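Local coordinates for adhesion G-protein coupled receptor G6 (Danio rerio, PDB 6V55) that probably acts as a cell-adhesion receptor in myelination, its glycosylated, calcium-binding extracellular region built from several domains that include CUB, pentaxin-like and SEA modules, at residues 477-482 against 501-506. Residues are numbered along the deposited sequence; the frame is centred on the assembly and turned at random.
Sequences KDRNAS and RGNCTN. With NAG (2-acetamido-2-deoxy-beta-D-glucopyranose), chain K; NAG (2-acetamido-2-deoxy-beta-D-glucopyranose), chain N; NAG (2-acetamido-2-deoxy-beta-D-glucopyranose), chain F.
The start of strand 480-488 passes the type I beta turn Arg-501 to Cys-504, closed by Cys-504 N bonding to Arg-501 O at 3.1 Å, and the backbones come nearest where the CA atoms of Ala-481 and Arg-501 are 4.8 Å apart. Asn-503 has the largest share of the contact. Its CB meets Arg-479 CD at 3.9 Å, and the two side chains cross obliquely, the guanidinium lying over the Asn-503 amide with the planes 19° apart, stacked. Asn-503 ND2 sits 4.0 Å above the guanidinium plane, over its centre. A bend in the Arg-479 chain at chi3 (84°) brings the group there. The same ND2 is N-glycosylated, bonded to C1 of the chain K sugar, so arginine and glycan share one site: Arg-479 NH2 approaches O6 of that sugar to 2.6 Å, while its ring O5 lies over the same guanidinium face as ND2. The acetamide methyl of the chain N sugar, which is carried by Asn-480 ND2, meets the guanidinium at its edge. The strand is the middle one of a small three-stranded antiparallel sheet, in a small disulfide-bonded module consistent with the hormone-receptor (HormR) domain of adhesion receptors. Here Cys-504 is tied to Cys-473, just past the neighbouring strand 468-472, pinning the turn to the sheet. Beside this bridge Ala-481 points its methyl at the turn, touching Cys-504 SG at 3.8 Å and Arg-501 CG at 3.9 Å; Arg-501 also packs on Pro-455 and Tyr-458. Asn-480 CB points away from the turn, and Asn-480 O lies 4.0 Å from Cys-504 SG. At the start of 477-482, Lys-477 NZ forms salt bridges to Glu-53 and Asp-98 of the calcium site, joining this module to the CUB domain.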
ATOM      1  N   LYS A 477      -0.048  -8.508  20.848  1.00 25.65           N
ATOM      2  CA  LYS A 477       0.742  -7.370  20.337  1.00 27.23           C
ATOM      3  C   LYS A 477       1.356  -6.495  21.431  1.00 36.23           C
ATOM      4  O   LYS A 477       1.692  -5.335  21.163  1.00 42.20           O
ATOM      5  CB  LYS A 477      -0.051  -6.465  19.385  1.00 20.63           C
ATOM      6  CG  LYS A 477      -0.819  -7.126  18.275  1.00 17.07           C
ATOM      7  CD  LYS A 477      -1.727  -6.067  17.628  1.00 17.13           C
ATOM      8  CE  LYS A 477      -1.081  -5.334  16.473  1.00 17.27           C
ATOM      9  NZ  LYS A 477      -2.058  -5.047  15.382  1.00 17.25           N
ATOM     10  N   ASP A 478       1.524  -7.030  22.652  1.00 38.49           N
ATOM     11  CA  ASP A 478       2.105  -6.238  23.735  1.00 41.93           C
ATOM     12  C   ASP A 478       3.586  -6.015  23.500  1.00 40.63           C
ATOM     13  O   ASP A 478       4.103  -4.931  23.785  1.00 48.70           O
ATOM     14  CB  ASP A 478       1.909  -6.913  25.097  1.00 50.40           C
ATOM     15  CG  ASP A 478       0.519  -7.533  25.277  1.00 61.23           C
ATOM     16  OD1 ASP A 478       0.466  -8.736  25.631  1.00 64.80           O
ATOM     17  OD2 ASP A 478      -0.513  -6.830  25.109  1.00 64.67           O
ATOM     18  N   ARG A 479       4.284  -7.035  22.991  1.00 33.99           N
ATOM     19  CA  ARG A 479       5.705  -6.976  22.655  1.00 33.82           C
ATOM     20  C   ARG A 479       5.903  -7.426  21.204  1.00 32.25           C
ATOM     21  O   ARG A 479       4.944  -7.769  20.501  1.00 32.46           O
ATOM     22  CB  ARG A 479       6.561  -7.806  23.634  1.00 38.03           C
ATOM     23  CG  ARG A 479       6.154  -7.710  25.109  1.00 41.20           C
ATOM     24  CD  ARG A 479       7.172  -8.339  26.049  1.00 47.73           C
ATOM     25  NE  ARG A 479       8.271  -7.436  26.405  1.00 54.39           N
ATOM     26  CZ  ARG A 479       9.204  -7.718  27.318  1.00 60.76           C
ATOM     27  NH1 ARG A 479       9.177  -8.881  27.968  1.00 61.02           N
ATOM     28  NH2 ARG A 479      10.168  -6.841  27.581  1.00 62.77           N
ATOM     29  N   ASN A 480       7.160  -7.391  20.748  1.00 32.28           N
ATOM     30  CA  ASN A 480       7.544  -7.684  19.373  1.00 35.70           C
ATOM     31  C   ASN A 480       8.278  -9.015  19.241  1.00 39.00           C
ATOM     32  O   ASN A 480       8.880  -9.530  20.190  1.00 45.61           O
ATOM     33  CB  ASN A 480       8.495  -6.633  18.803  1.00 43.28           C
ATOM     34  CG  ASN A 480       7.989  -5.234  18.922  1.00 55.21           C
ATOM     35  OD1 ASN A 480       6.792  -4.976  18.824  1.00 55.20           O
ATOM     36  ND2 ASN A 480       8.934  -4.297  19.123  1.00 68.12           N
ATOM     37  N   ALA A 481       8.271  -9.535  18.018  1.00 31.26           N
ATOM     38  CA  ALA A 481       9.204 -10.551  17.560  1.00 23.58           C
ATOM     39  C   ALA A 481      10.144  -9.898  16.563  1.00 25.38           C
ATOM     40  O   ALA A 481       9.856  -8.813  16.057  1.00 30.91           O
ATOM     41  CB  ALA A 481       8.476 -11.727  16.904  1.00 17.58           C
ATOM     42  N   SER A 482      11.273 -10.548  16.278  1.00 27.24           N
ATOM     43  CA  SER A 482      12.246  -9.982  15.347  1.00 24.88           C
ATOM     44  C   SER A 482      12.883 -11.073  14.499  1.00 22.87           C
ATOM     45  O   SER A 482      12.966 -12.227  14.916  1.00 18.22           O
ATOM     46  CB  SER A 482      13.345  -9.185  16.058  1.00 22.16           C
ATOM     47  OG  SER A 482      14.289 -10.068  16.629  1.00 27.45           O
ATOM     48  N   ARG A 501      11.170 -15.160  18.752  1.00 26.89           N
ATOM     49  CA  ARG A 501       9.848 -14.978  19.334  1.00 27.77           C
ATOM     50  C   ARG A 501       9.854 -15.113  20.855  1.00 27.41           C
ATOM     51  O   ARG A 501       8.828 -15.446  21.451  1.00 29.24           O
ATOM     52  CB  ARG A 501       8.865 -15.965  18.714  1.00 29.48           C
ATOM     53  CG  ARG A 501       8.584 -15.635  17.272  1.00 29.94           C
ATOM     54  CD  ARG A 501       7.394 -16.400  16.753  1.00 28.57           C
ATOM     55  NE  ARG A 501       7.646 -17.829  16.766  1.00 28.73           N
ATOM     56  CZ  ARG A 501       6.862 -18.698  17.379  1.00 28.50           C
ATOM     57  NH1 ARG A 501       5.776 -18.272  18.007  1.00 24.48           N
ATOM     58  NH2 ARG A 501       7.152 -19.991  17.347  1.00 33.30           N
ATOM     59  N   GLY A 502      10.994 -14.826  21.491  1.00 26.78           N
ATOM     60  CA  GLY A 502      11.170 -15.072  22.913  1.00 27.17           C
ATOM     61  C   GLY A 502      10.340 -14.194  23.831  1.00 31.81           C
ATOM     62  O   GLY A 502      10.055 -14.608  24.960  1.00 37.15           O
ATOM     63  N   ASN A 503       9.933 -13.004  23.373  1.00 30.97           N
ATOM     64  CA  ASN A 503       9.072 -12.120  24.148  1.00 32.97           C
ATOM     65  C   ASN A 503       7.583 -12.326  23.835  1.00 33.76           C
ATOM     66  O   ASN A 503       6.743 -11.555  24.315  1.00 36.90           O
ATOM     67  CB  ASN A 503       9.468 -10.655  23.908  1.00 40.57           C
ATOM     68  CG  ASN A 503      10.900 -10.338  24.354  1.00 47.83           C
ATOM     69  OD1 ASN A 503      11.605 -11.199  24.879  1.00 48.19           O
ATOM     70  ND2 ASN A 503      11.327  -9.091  24.145  1.00 55.39           N
ATOM     71  N   CYS A 504       7.235 -13.355  23.064  1.00 28.96           N
ATOM     72  CA  CYS A 504       5.876 -13.529  22.574  1.00 27.27           C
ATOM     73  C   CYS A 504       5.133 -14.596  23.375  1.00 31.56           C
ATOM     74  O   CYS A 504       5.727 -15.560  23.874  1.00 34.67           O
ATOM     75  CB  CYS A 504       5.871 -13.922  21.089  1.00 25.36           C
ATOM     76  SG  CYS A 504       6.381 -12.674  19.888  0.63 24.72           S
ATOM     77  N   THR A 505       3.809 -14.433  23.441  1.00 28.29           N
ATOM     78  CA  THR A 505       2.907 -15.348  24.120  1.00 26.51           C
ATOM     79  C   THR A 505       1.949 -15.984  23.117  1.00 30.56           C
ATOM     80  O   THR A 505       1.589 -15.379  22.110  1.00 32.34           O
ATOM     81  CB  THR A 505       2.096 -14.623  25.201  1.00 23.46           C
ATOM     82  OG1 THR A 505       1.466 -13.482  24.612  1.00 26.63           O
ATOM     83  CG2 THR A 505       2.986 -14.162  26.340  1.00 20.94           C
ATOM     84  N   ASN A 506       1.516 -17.211  23.431  1.00 31.44           N
ATOM     85  CA  ASN A 506       0.457 -17.929  22.726  1.00 33.50           C
ATOM     86  C   ASN A 506      -0.885 -17.229  22.938  1.00 35.07           C
ATOM     87  O   ASN A 506      -1.022 -16.326  23.763  1.00 38.32           O
ATOM     88  CB  ASN A 506       0.295 -19.356  23.274  1.00 42.24           C
ATOM     89  CG  ASN A 506       1.428 -20.317  22.914  1.00 55.84           C
ATOM     90  OD1 ASN A 506       1.938 -20.317  21.796  1.00 59.71           O
ATOM     91  ND2 ASN A 506       1.807 -21.168  23.892  1.00 67.01           N
TER
HETATM   92  C1  NAG K 909      12.651  -8.629  24.498  1.00 46.04           C
HETATM   93  C2  NAG K 909      13.262  -7.865  23.306  1.00 50.45           C
HETATM   94  C3  NAG K 909      14.651  -7.297  23.668  1.00 55.97           C
HETATM   95  C4  NAG K 909      14.584  -6.462  24.947  1.00 56.77           C
HETATM   96  C5  NAG K 909      13.971  -7.291  26.086  1.00 55.53           C
HETATM   97  C6  NAG K 909      13.805  -6.521  27.384  1.00 54.37           C
HETATM   98  C7  NAG K 909      12.679  -8.416  20.993  1.00 48.55           C
HETATM   99  C8  NAG K 909      12.817  -9.401  19.873  1.00 46.12           C
HETATM  100  N2  NAG K 909      13.326  -8.717  22.127  1.00 47.47           N
HETATM  101  O3  NAG K 909      15.139  -6.483  22.603  1.00 56.47           O
HETATM  102  O4  NAG K 909      15.874  -5.966  25.304  1.00 54.18           O
HETATM  103  O5  NAG K 909      12.666  -7.772  25.699  1.00 51.70           O
HETATM  104  O6  NAG K 909      12.583  -5.795  27.457  1.00 52.42           O
HETATM  105  O7  NAG K 909      12.021  -7.380  20.872  1.00 50.69           O
HETATM  106  C1  NAG N 912       8.814  -2.860  19.263  1.00 62.55           C
HETATM  107  C2  NAG N 912       9.460  -2.357  20.569  1.00 69.69           C
HETATM  108  C3  NAG N 912       9.452  -0.815  20.622  1.00 70.17           C
HETATM  109  C4  NAG N 912      10.027  -0.184  19.353  1.00 68.18           C
HETATM  110  C5  NAG N 912       9.400  -0.772  18.083  1.00 66.97           C
HETATM  111  C6  NAG N 912      10.113  -0.320  16.825  1.00 63.51           C
HETATM  112  C7  NAG N 912       9.157  -4.058  22.324  1.00 81.87           C
HETATM  113  C8  NAG N 912       8.354  -4.469  23.524  1.00 81.68           C
HETATM  114  N2  NAG N 912       8.789  -2.912  21.737  1.00 75.23           N
HETATM  115  O3  NAG N 912      10.223  -0.386  21.741  1.00 69.59           O
HETATM  116  O4  NAG N 912       9.822   1.229  19.364  1.00 62.98           O
HETATM  117  O5  NAG N 912       9.462  -2.211  18.107  1.00 66.77           O
HETATM  118  O6  NAG N 912       9.687  -1.018  15.662  1.00 59.16           O
HETATM  119  O7  NAG N 912      10.087  -4.746  21.894  1.00 85.35           O
HETATM  120  C1  NAG F 904       2.814 -22.221  23.833  1.00 59.08           C
HETATM  121  C2  NAG F 904       3.750 -22.329  25.093  1.00 67.66           C
HETATM  122  C3  NAG F 904       4.495 -23.689  25.124  1.00 72.14           C
HETATM  123  C4  NAG F 904       3.548 -24.868  24.929  1.00 71.63           C
HETATM  124  C5  NAG F 904       2.841 -24.699  23.591  1.00 69.72           C
HETATM  125  C6  NAG F 904       1.890 -25.831  23.257  1.00 71.08           C
HETATM  126  C7  NAG F 904       5.316 -20.738  26.191  1.00 75.30           C
HETATM  127  C8  NAG F 904       6.291 -19.614  25.962  1.00 69.89           C
HETATM  128  N2  NAG F 904       4.711 -21.229  25.097  1.00 74.06           N
HETATM  129  O3  NAG F 904       5.214 -23.856  26.343  1.00 75.19           O
HETATM  130  O4  NAG F 904       4.252 -26.110  24.967  1.00 69.59           O
HETATM  131  O5  NAG F 904       2.063 -23.492  23.643  1.00 62.82           O
HETATM  132  O6  NAG F 904       2.500 -27.106  23.418  1.00 70.18           O
HETATM  133  O7  NAG F 904       5.091 -21.182  27.314  1.00 78.04           O